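Local structure of sensor protein CzcS (Pseudomonas aeruginosa, 5GPO) at residues B[20-23]-B[24-28]; B[37-40]-B[41-45]; B[72-75]-B[76-79]. The protein senses zinc through this sensor domain of a membrane histidine kinase, probably acting in a two-component system that controls metal detoxification and antibiotic resistance. All coordinates share one frame; numbering follows the deposited sequence.

Contact 1: B[20-23]-B[24-28]; sequences IRHS and LEDDL
R21 and E25 form a salt bridge one helical turn apart, with R21 NH2 3.2 Å from E25 OE2. E25 OE1 lies in the guanidinium plane, at its edge, and its bond from R21 NH2 is weak. The carboxylate is turned 73° from the guanidinium plane. Each group also has a partner on the other chain. R21 NH1 donates to S111 O of the second subunit, and E25 OE2 accepts from R113 N of the second subunit. H22 ND1 donates to the anti lone pair of D26 OD2 at 3.1 Å. This acceptor sits 26° out of the ring plane. CG of H22 lies anti to the backbone N (chi1 177°), which carries the ring along the helix toward D26. The backbone closes with E25 N to R21 O at 2.9 Å and D26 N to H22 O at 2.9 Å. I20 O accepts from L24 N and, in one of two S23 conformers, from S23 OG. L24 packs on L41 and Q37 of helix 34-47 and on M112 of the second subunit. The R21-E25 salt bridge and the H22-D26 hydrogen bond thus each span one turn near the C-terminal part of helix 7-25, and R21-E25 also joins it to the second subunit.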
ATOM      1  N   ILE B  20       0.046  -2.985 -11.764  1.00 18.13           N
ATOM      2  CA  ILE B  20      -1.405  -2.812 -11.777  1.00 16.49           C
ATOM      3  C   ILE B  20      -2.001  -3.343 -13.075  1.00 17.30           C
ATOM      4  O   ILE B  20      -3.057  -3.985 -13.068  1.00 18.30           O
ATOM      5  CB  ILE B  20      -1.774  -1.335 -11.551  1.00 15.89           C
ATOM      6  CG1 ILE B  20      -1.372  -0.919 -10.139  1.00 16.38           C
ATOM      7  CG2 ILE B  20      -3.269  -1.144 -11.739  1.00 17.93           C
ATOM      8  CD1 ILE B  20      -1.385   0.570  -9.915  1.00 25.05           C
ATOM      9  N   ARG B  21      -1.357  -3.061 -14.213  1.00 18.84           N
ATOM     10  CA  ARG B  21      -1.844  -3.600 -15.484  1.00 21.29           C
ATOM     11  C   ARG B  21      -1.830  -5.125 -15.478  1.00 22.17           C
ATOM     12  O   ARG B  21      -2.741  -5.764 -16.021  1.00 21.75           O
ATOM     13  CB  ARG B  21      -1.012  -3.058 -16.654  1.00 17.37           C
ATOM     14  CG  ARG B  21      -1.448  -3.589 -18.024  1.00 22.74           C
ATOM     15  CD  ARG B  21      -0.567  -3.070 -19.177  1.00 24.71           C
ATOM     16  NE  ARG B  21      -0.580  -1.614 -19.309  1.00 22.32           N
ATOM     17  CZ  ARG B  21      -1.501  -0.914 -19.981  1.00 27.13           C
ATOM     18  NH1 ARG B  21      -1.414   0.401 -20.038  1.00 22.53           N
ATOM     19  NH2 ARG B  21      -2.530  -1.515 -20.576  1.00 22.78           N
ATOM     20  N   HIS B  22      -0.805  -5.736 -14.870  1.00 16.00           N
ATOM     21  CA  HIS B  22      -0.788  -7.191 -14.801  1.00 26.98           C
ATOM     22  C   HIS B  22      -2.009  -7.699 -14.056  1.00 21.48           C
ATOM     23  O   HIS B  22      -2.677  -8.634 -14.508  1.00 19.56           O
ATOM     24  CB  HIS B  22       0.484  -7.698 -14.120  1.00 19.77           C
ATOM     25  CG  HIS B  22       0.524  -9.186 -13.966  1.00 23.26           C
ATOM     26  ND1 HIS B  22       0.812 -10.042 -15.010  1.00 22.60           N
ATOM     27  CD2 HIS B  22       0.311  -9.971 -12.883  1.00 33.50           C
ATOM     28  CE1 HIS B  22       0.766 -11.290 -14.575  1.00 31.32           C
ATOM     29  NE2 HIS B  22       0.468 -11.275 -13.288  1.00 30.28           N
ATOM     30  N   SER B  23      -2.359  -7.036 -12.946  1.00 24.13           N
ATOM     31  CA  SER B  23      -3.494  -7.488 -12.150  0.60 22.48           C
ATOM     32  C   SER B  23      -4.813  -7.359 -12.901  1.00 24.90           C
ATOM     33  O   SER B  23      -5.739  -8.138 -12.651  1.00 23.73           O
ATOM     34  CB  SER B  23      -3.543  -6.728 -10.821  0.60 22.17           C
ATOM     35  OG  SER B  23      -3.727  -5.338 -11.006  0.60 22.60           O
ATOM     36  N   LEU B  24      -4.919  -6.407 -13.836  1.00 19.44           N
ATOM     37  CA  LEU B  24      -6.168  -6.215 -14.568  1.00 21.79           C
ATOM     38  C   LEU B  24      -6.249  -7.085 -15.812  1.00 28.08           C
ATOM     39  O   LEU B  24      -7.315  -7.625 -16.129  1.00 24.57           O
ATOM     40  CB  LEU B  24      -6.322  -4.748 -14.985  1.00 26.59           C
ATOM     41  CG  LEU B  24      -6.971  -3.729 -14.045  1.00 33.54           C
ATOM     42  CD1 LEU B  24      -6.972  -2.358 -14.686  1.00 31.31           C
ATOM     43  CD2 LEU B  24      -8.397  -4.137 -13.683  1.00 37.52           C
ATOM     44  N   GLU B  25      -5.140  -7.224 -16.536  1.00 24.79           N
ATOM     45  CA  GLU B  25      -5.174  -7.810 -17.862  1.00 20.74           C
ATOM     46  C   GLU B  25      -4.568  -9.208 -17.943  1.00 21.22           C
ATOM     47  O   GLU B  25      -4.845  -9.927 -18.906  1.00 25.58           O
ATOM     48  CB  GLU B  25      -4.481  -6.856 -18.846  1.00 20.57           C
ATOM     49  CG  GLU B  25      -5.121  -5.467 -18.826  1.00 25.19           C
ATOM     50  CD  GLU B  25      -4.531  -4.481 -19.825  1.00 30.99           C
ATOM     51  OE1 GLU B  25      -3.551  -4.810 -20.515  1.00 25.29           O
ATOM     52  OE2 GLU B  25      -5.058  -3.356 -19.911  1.00 36.14           O
ATOM     53  N   ASP B  26      -3.791  -9.635 -16.950  1.00 20.73           N
ATOM     54  CA  ASP B  26      -3.121 -10.931 -17.002  1.00 23.30           C
ATOM     55  C   ASP B  26      -3.576 -11.901 -15.912  1.00 23.35           C
ATOM     56  O   ASP B  26      -2.995 -12.987 -15.781  1.00 22.67           O
ATOM     57  CB  ASP B  26      -1.600 -10.751 -16.926  1.00 22.73           C
ATOM     58  CG  ASP B  26      -1.026  -9.989 -18.122  1.00 25.74           C
ATOM     59  OD1 ASP B  26      -1.657  -9.987 -19.192  1.00 25.29           O
ATOM     60  OD2 ASP B  26       0.085  -9.440 -18.007  1.00 29.89           O
ATOM     61  N   ASP B  27      -4.596 -11.552 -15.133  1.00 25.22           N
ATOM     62  CA  ASP B  27      -5.170 -12.460 -14.137  1.00 24.30           C
ATOM     63  C   ASP B  27      -6.215 -13.319 -14.843  1.00 26.42           C
ATOM     64  O   ASP B  27      -7.341 -12.868 -15.079  1.00 24.87           O
ATOM     65  CB  ASP B  27      -5.780 -11.668 -12.984  1.00 20.65           C
ATOM     66  CG  ASP B  27      -6.247 -12.552 -11.842  1.00 22.26           C
ATOM     67  OD1 ASP B  27      -6.520 -13.752 -12.063  1.00 34.20           O
ATOM     68  OD2 ASP B  27      -6.344 -12.032 -10.711  1.00 26.58           O
ATOM     69  N   LEU B  28      -5.852 -14.573 -15.161  1.00 24.37           N
ATOM     70  CA  LEU B  28      -6.763 -15.455 -15.896  1.00 26.88           C
ATOM     71  C   LEU B  28      -8.059 -15.718 -15.139  1.00 29.33           C
ATOM     72  O   LEU B  28      -9.094 -16.012 -15.757  1.00 34.42           O
ATOM     73  CB  LEU B  28      -6.086 -16.793 -16.208  1.00 29.34           C
ATOM     74  CG  LEU B  28      -5.048 -16.786 -17.321  1.00 23.02           C
ATOM     75  CD1 LEU B  28      -4.578 -18.210 -17.660  1.00 22.59           C
ATOM     76  CD2 LEU B  28      -5.652 -16.095 -18.535  1.00 22.62           C
TER

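Contact 2: B[37-40]-B[41-45]; sequences QAHA and LQDQL. With ZN (zinc ion), chain F.
Q37 meets L41 in the first turn, where L41 N donates to Q37 O at 3.1 Å. L41 CG is 3.6 Å from Q37 O. The amide of Q37 turns elsewhere, and its NE2 donates to R31 O. A38 O takes the next bond, from Q42 N, and Q42 CB rests 3.6 Å from that oxygen. H39 carries the metal site. Its NE2 binds the zinc ion at 1.9 Å, and D43 OD2 binds the same ion at 2.1 Å. With chi1 at -176°, the H39 ring is swung to the far side from its own N and reaches along the helix toward D43. D43 OD1 stands 3.7 Å above one face of that ring, offset toward its rim. Ring and carboxylate planes are 58° apart. H39 of the second subunit also binds the zinc. D43 OD1 accepts a hydrogen bond from Q42 NE2 of that subunit, which probably helps fix the carboxylate's rotation. A40 ends the segment, its O accepting from Q44 N. An i, i+4 histidine-aspartate pair on one helix thus builds a zinc site at the dimer interface. Helix 34-47 packs L41 against I20, S23 and L24 of helix 7-25. On the second subunit, M65 and F67 of strand 63-68 pack against A38 and Q42.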
ATOM      1  N   GLN B  37     -13.341  -6.376  -9.702  1.00 42.92           N
ATOM      2  CA  GLN B  37     -12.156  -5.712 -10.243  1.00 41.55           C
ATOM      3  C   GLN B  37     -11.570  -4.725  -9.238  1.00 37.05           C
ATOM      4  O   GLN B  37     -10.348  -4.688  -9.039  1.00 33.60           O
ATOM      5  CB  GLN B  37     -12.504  -5.009 -11.558  1.00 32.70           C
ATOM      6  CG  GLN B  37     -13.147  -5.940 -12.581  1.00 32.49           C
ATOM      7  CD  GLN B  37     -12.237  -6.282 -13.752  1.00 33.27           C
ATOM      8  OE1 GLN B  37     -11.585  -5.410 -14.320  1.00 46.92           O
ATOM      9  NE2 GLN B  37     -12.211  -7.555 -14.132  1.00 34.54           N
ATOM     10  N   ALA B  38     -12.423  -3.914  -8.599  1.00 33.71           N
ATOM     11  CA  ALA B  38     -11.945  -2.991  -7.573  1.00 34.96           C
ATOM     12  C   ALA B  38     -11.143  -3.717  -6.503  1.00 32.54           C
ATOM     13  O   ALA B  38     -10.101  -3.227  -6.048  1.00 25.62           O
ATOM     14  CB  ALA B  38     -13.127  -2.256  -6.938  1.00 40.03           C
ATOM     15  N   HIS B  39     -11.619  -4.888  -6.087  1.00 29.61           N
ATOM     16  CA  HIS B  39     -10.955  -5.628  -5.022  1.00 33.41           C
ATOM     17  C   HIS B  39      -9.569  -6.103  -5.446  1.00 27.77           C
ATOM     18  O   HIS B  39      -8.621  -6.068  -4.651  1.00 27.71           O
ATOM     19  CB  HIS B  39     -11.825  -6.808  -4.608  1.00 34.54           C
ATOM     20  CG  HIS B  39     -11.269  -7.573  -3.458  1.00 27.78           C
ATOM     21  ND1 HIS B  39     -11.573  -7.268  -2.150  1.00 37.94           N
ATOM     22  CD2 HIS B  39     -10.398  -8.608  -3.412  1.00 32.05           C
ATOM     23  CE1 HIS B  39     -10.922  -8.090  -1.348  1.00 28.51           C
ATOM     24  NE2 HIS B  39     -10.207  -8.916  -2.088  1.00 28.57           N
ATOM     25  N   ALA B  40      -9.429  -6.554  -6.694  1.00 31.88           N
ATOM     26  CA  ALA B  40      -8.125  -7.005  -7.169  1.00 24.09           C
ATOM     27  C   ALA B  40      -7.122  -5.855  -7.220  1.00 26.18           C
ATOM     28  O   ALA B  40      -5.956  -6.018  -6.844  1.00 24.54           O
ATOM     29  CB  ALA B  40      -8.266  -7.650  -8.550  1.00 25.94           C
ATOM     30  N   LEU B  41      -7.554  -4.687  -7.693  1.00 24.34           N
ATOM     31  CA  LEU B  41      -6.646  -3.543  -7.756  1.00 28.97           C
ATOM     32  C   LEU B  41      -6.217  -3.101  -6.363  1.00 23.85           C
ATOM     33  O   LEU B  41      -5.043  -2.771  -6.136  1.00 25.15           O
ATOM     34  CB  LEU B  41      -7.319  -2.389  -8.487  1.00 31.64           C
ATOM     35  CG  LEU B  41      -7.555  -2.685  -9.956  1.00 24.81           C
ATOM     36  CD1 LEU B  41      -8.353  -1.551 -10.601  1.00 33.73           C
ATOM     37  CD2 LEU B  41      -6.205  -2.865 -10.606  1.00 26.64           C
ATOM     38  N   GLN B  42      -7.152  -3.097  -5.416  1.00 20.60           N
ATOM     39  CA  GLN B  42      -6.802  -2.684  -4.063  1.00 28.82           C
ATOM     40  C   GLN B  42      -5.816  -3.658  -3.430  1.00 23.08           C
ATOM     41  O   GLN B  42      -4.874  -3.242  -2.742  1.00 26.12           O
ATOM     42  CB  GLN B  42      -8.068  -2.539  -3.219  1.00 27.08           C
ATOM     43  CG  GLN B  42      -7.843  -2.146  -1.744  1.00 41.50           C
ATOM     44  CD  GLN B  42      -7.360  -0.706  -1.548  1.00 39.80           C
ATOM     45  OE1 GLN B  42      -6.509  -0.210  -2.287  1.00 44.21           O
ATOM     46  NE2 GLN B  42      -7.914  -0.033  -0.553  1.00 35.17           N
ATOM     47  N   ASP B  43      -5.991  -4.959  -3.672  1.00 24.67           N
ATOM     48  CA  ASP B  43      -5.039  -5.921  -3.127  1.00 28.79           C
ATOM     49  C   ASP B  43      -3.665  -5.740  -3.754  1.00 23.17           C
ATOM     50  O   ASP B  43      -2.643  -5.871  -3.069  1.00 22.12           O
ATOM     51  CB  ASP B  43      -5.545  -7.354  -3.318  1.00 21.99           C
ATOM     52  CG  ASP B  43      -6.562  -7.757  -2.268  1.00 26.14           C
ATOM     53  OD1 ASP B  43      -7.094  -6.869  -1.563  1.00 26.06           O
ATOM     54  OD2 ASP B  43      -6.834  -8.969  -2.146  1.00 34.34           O
ATOM     55  N   GLN B  44      -3.616  -5.404  -5.043  1.00 23.08           N
ATOM     56  CA  GLN B  44      -2.333  -5.257  -5.715  1.00 21.18           C
ATOM     57  C   GLN B  44      -1.621  -3.966  -5.315  1.00 19.12           C
ATOM     58  O   GLN B  44      -0.383  -3.930  -5.301  1.00 24.15           O
ATOM     59  CB  GLN B  44      -2.516  -5.303  -7.233  1.00 25.89           C
ATOM     60  CG  GLN B  44      -1.201  -5.206  -8.015  1.00 23.16           C
ATOM     61  CD  GLN B  44      -0.398  -6.506  -8.019  1.00 32.96           C
ATOM     62  OE1 GLN B  44      -0.293  -7.201  -7.005  1.00 32.07           O
ATOM     63  NE2 GLN B  44       0.178  -6.835  -9.169  1.00 33.94           N
ATOM     64  N   LEU B  45      -2.369  -2.898  -5.006  1.00 21.94           N
ATOM     65  CA  LEU B  45      -1.722  -1.667  -4.559  1.00 18.47           C
ATOM     66  C   LEU B  45      -0.913  -1.910  -3.282  1.00 19.17           C
ATOM     67  O   LEU B  45       0.215  -1.424  -3.149  1.00 23.51           O
ATOM     68  CB  LEU B  45      -2.765  -0.572  -4.354  1.00 22.74           C
ATOM     69  CG  LEU B  45      -2.221   0.843  -4.131  1.00 23.78           C
ATOM     70  CD1 LEU B  45      -1.324   1.259  -5.271  1.00 20.82           C
ATOM     71  CD2 LEU B  45      -3.330   1.856  -3.920  1.00 20.47           C
TER
HETATM   72 ZN    ZN F 201      -8.620  -9.441  -1.115  1.00 27.04          ZN

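Contact 3: B[72-75]-B[76-79]; sequences AASV and AANR. With SO4 (sulfate ion), chain H.
S74 lays its side chain against the methyl of A77, with S74 CB 3.5 Å from A77 CB. Its OG lies 3.4 Å from the same methyl. That hydroxyl accepts a hydrogen bond from A77 N at 3.0 Å, and the bond is fairly straight, with an angle of 164° at the hydrogen. A chi1 of 162° sets S74 OG opposite its own backbone N, close to the carbonyl carbon, and facing the first turn of helix 75-86. S74 OG also lies very close to O4 of a sulfate ion; that contact is too short to be trusted. A76 N donates to sulfate O3 at 3.0 Å. The sulfate therefore sits at the start of the helix, held by the backbone N-H of A76, with S74 OG close by. The helix dipole would probably favour an anion there. The ion probably comes from the crystallisation liquor.

N78 N donates to S74 O at 3.0 Å, and this bond starts the regular helical pattern. N78 CB packs beside the same oxygen. R79 N donates to V75 O in the next step. V75 and R79 run side by side and point the same way. V75 CG1 lies 3.8 Å from both NH1 and NH2 of R79, approaching the guanidinium obliquely. This pair lies on the exposed side of the helix.

Toward the sheet, W97 of strand 93-98 packs against S74, A76 and A77. N78 meets L123 and S125 of strand 119-127 and S54 of strand 51-57. A serine that accepts from the N-H three residues on is a classical helix N-cap. Here it begins the helix that packs on the five-stranded antiparallel sheet, with strand order 2-1-5-4-3, consistent with a PAS-like sensor domain.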
ATOM      1  N   ALA B  72       9.614  -5.468   1.187  1.00 30.23           N
ATOM      2  CA  ALA B  72       9.758  -4.901   2.520  1.00 29.86           C
ATOM      3  C   ALA B  72       9.845  -5.955   3.616  1.00 32.42           C
ATOM      4  O   ALA B  72       9.943  -5.593   4.791  1.00 34.87           O
ATOM      5  CB  ALA B  72       8.593  -3.941   2.819  1.00 24.66           C
ATOM      6  N   ALA B  73       9.841  -7.241   3.282  1.00 26.41           N
ATOM      7  CA  ALA B  73       9.791  -8.286   4.297  1.00 26.22           C
ATOM      8  C   ALA B  73      11.072  -9.110   4.301  1.00 26.29           C
ATOM      9  O   ALA B  73      11.663  -9.369   3.247  1.00 26.68           O
ATOM     10  CB  ALA B  73       8.591  -9.208   4.072  1.00 27.48           C
ATOM     11  N   SER B  74      11.491  -9.526   5.492  1.00 29.15           N
ATOM     12  CA  SER B  74      12.602 -10.455   5.653  1.00 22.82           C
ATOM     13  C   SER B  74      12.208 -11.487   6.698  1.00 22.78           C
ATOM     14  O   SER B  74      11.845 -11.123   7.822  1.00 27.00           O
ATOM     15  CB  SER B  74      13.888  -9.731   6.062  1.00 26.72           C
ATOM     16  OG  SER B  74      14.838 -10.644   6.610  1.00 27.96           O
ATOM     17  N   VAL B  75      12.236 -12.769   6.316  1.00 21.75           N
ATOM     18  CA  VAL B  75      11.968 -13.850   7.265  1.00 17.74           C
ATOM     19  C   VAL B  75      12.918 -13.755   8.449  1.00 21.92           C
ATOM     20  O   VAL B  75      12.506 -13.860   9.613  1.00 23.14           O
ATOM     21  CB  VAL B  75      12.086 -15.220   6.567  1.00 25.58           C
ATOM     22  CG1 VAL B  75      12.147 -16.340   7.599  1.00 25.68           C
ATOM     23  CG2 VAL B  75      10.908 -15.426   5.632  1.00 26.27           C
ATOM     24  N   ALA B  76      14.210 -13.575   8.160  1.00 25.74           N
ATOM     25  CA  ALA B  76      15.224 -13.547   9.212  1.00 26.34           C
ATOM     26  C   ALA B  76      15.046 -12.341  10.120  1.00 25.09           C
ATOM     27  O   ALA B  76      15.162 -12.452  11.345  1.00 23.89           O
ATOM     28  CB  ALA B  76      16.623 -13.528   8.593  1.00 22.81           C
ATOM     29  N   ALA B  77      14.762 -11.180   9.532  1.00 18.85           N
ATOM     30  CA  ALA B  77      14.595  -9.970  10.322  1.00 19.64           C
ATOM     31  C   ALA B  77      13.388 -10.076  11.240  1.00 25.59           C
ATOM     32  O   ALA B  77      13.469  -9.719  12.421  1.00 21.21           O
ATOM     33  CB  ALA B  77      14.460  -8.765   9.399  1.00 22.15           C
ATOM     34  N   ASN B  78      12.254 -10.551  10.706  1.00 19.89           N
ATOM     35  CA  ASN B  78      11.059 -10.742  11.527  1.00 15.36           C
ATOM     36  C   ASN B  78      11.322 -11.719  12.669  1.00 20.83           C
ATOM     37  O   ASN B  78      10.883 -11.492  13.803  1.00 20.85           O
ATOM     38  CB  ASN B  78       9.899 -11.229  10.657  1.00 18.93           C
ATOM     39  CG  ASN B  78       9.177 -10.098   9.973  1.00 28.65           C
ATOM     40  OD1 ASN B  78       9.615  -8.947  10.020  1.00 29.59           O
ATOM     41  ND2 ASN B  78       8.055 -10.415   9.332  1.00 29.37           N
ATOM     42  N   ARG B  79      12.056 -12.806  12.394  1.00 20.63           N
ATOM     43  CA  ARG B  79      12.397 -13.749  13.457  1.00 18.10           C
ATOM     44  C   ARG B  79      13.199 -13.057  14.563  1.00 18.32           C
ATOM     45  O   ARG B  79      12.886 -13.201  15.754  1.00 20.55           O
ATOM     46  CB  ARG B  79      13.164 -14.934  12.855  1.00 20.28           C
ATOM     47  CG  ARG B  79      13.528 -16.035  13.853  1.00 32.62           C
ATOM     48  CD  ARG B  79      14.112 -17.273  13.163  1.00 31.19           C
ATOM     49  NE  ARG B  79      13.113 -17.985  12.362  1.00 43.02           N
ATOM     50  CZ  ARG B  79      13.209 -18.200  11.051  1.00 41.41           C
ATOM     51  NH1 ARG B  79      14.277 -17.784  10.382  1.00 34.30           N
ATOM     52  NH2 ARG B  79      12.245 -18.852  10.411  1.00 36.39           N
TER
HETATM   53  S   SO4 H 203      15.929 -13.109   4.447  1.00 34.50           S
HETATM   54  O1  SO4 H 203      17.238 -13.762   4.316  1.00 37.93           O
HETATM   55  O2  SO4 H 203      15.292 -13.015   3.130  1.00 34.84           O
HETATM   56  O3  SO4 H 203      15.098 -13.889   5.349  1.00 22.48           O
HETATM   57  O4  SO4 H 203      16.157 -11.755   4.968  1.00 38.60           O

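Contacts 1 and 2 lie on consecutive helices, 7-25 and 34-47, with centres 10 Å apart. They touch directly: I20 CG2 is 3.6 Å from L41 CD2, and L24 CD2 is 3.5 Å from Q37 OE1. Both also face the second subunit. Contact 2 supplies two zinc ligands, whereas the side chain of D27 in contact 1 stays about 10 Å from the metal. Contact 3 is remote from both. Its centre is 28 Å from that of contact 1 and 25 Å from that of contact 2, and it lies opposite contact 2 across the chain's centre. Contacts 1 and 2 thus belong to the dimeric, zinc-binding helices, and contact 3 to the helix on the sheet.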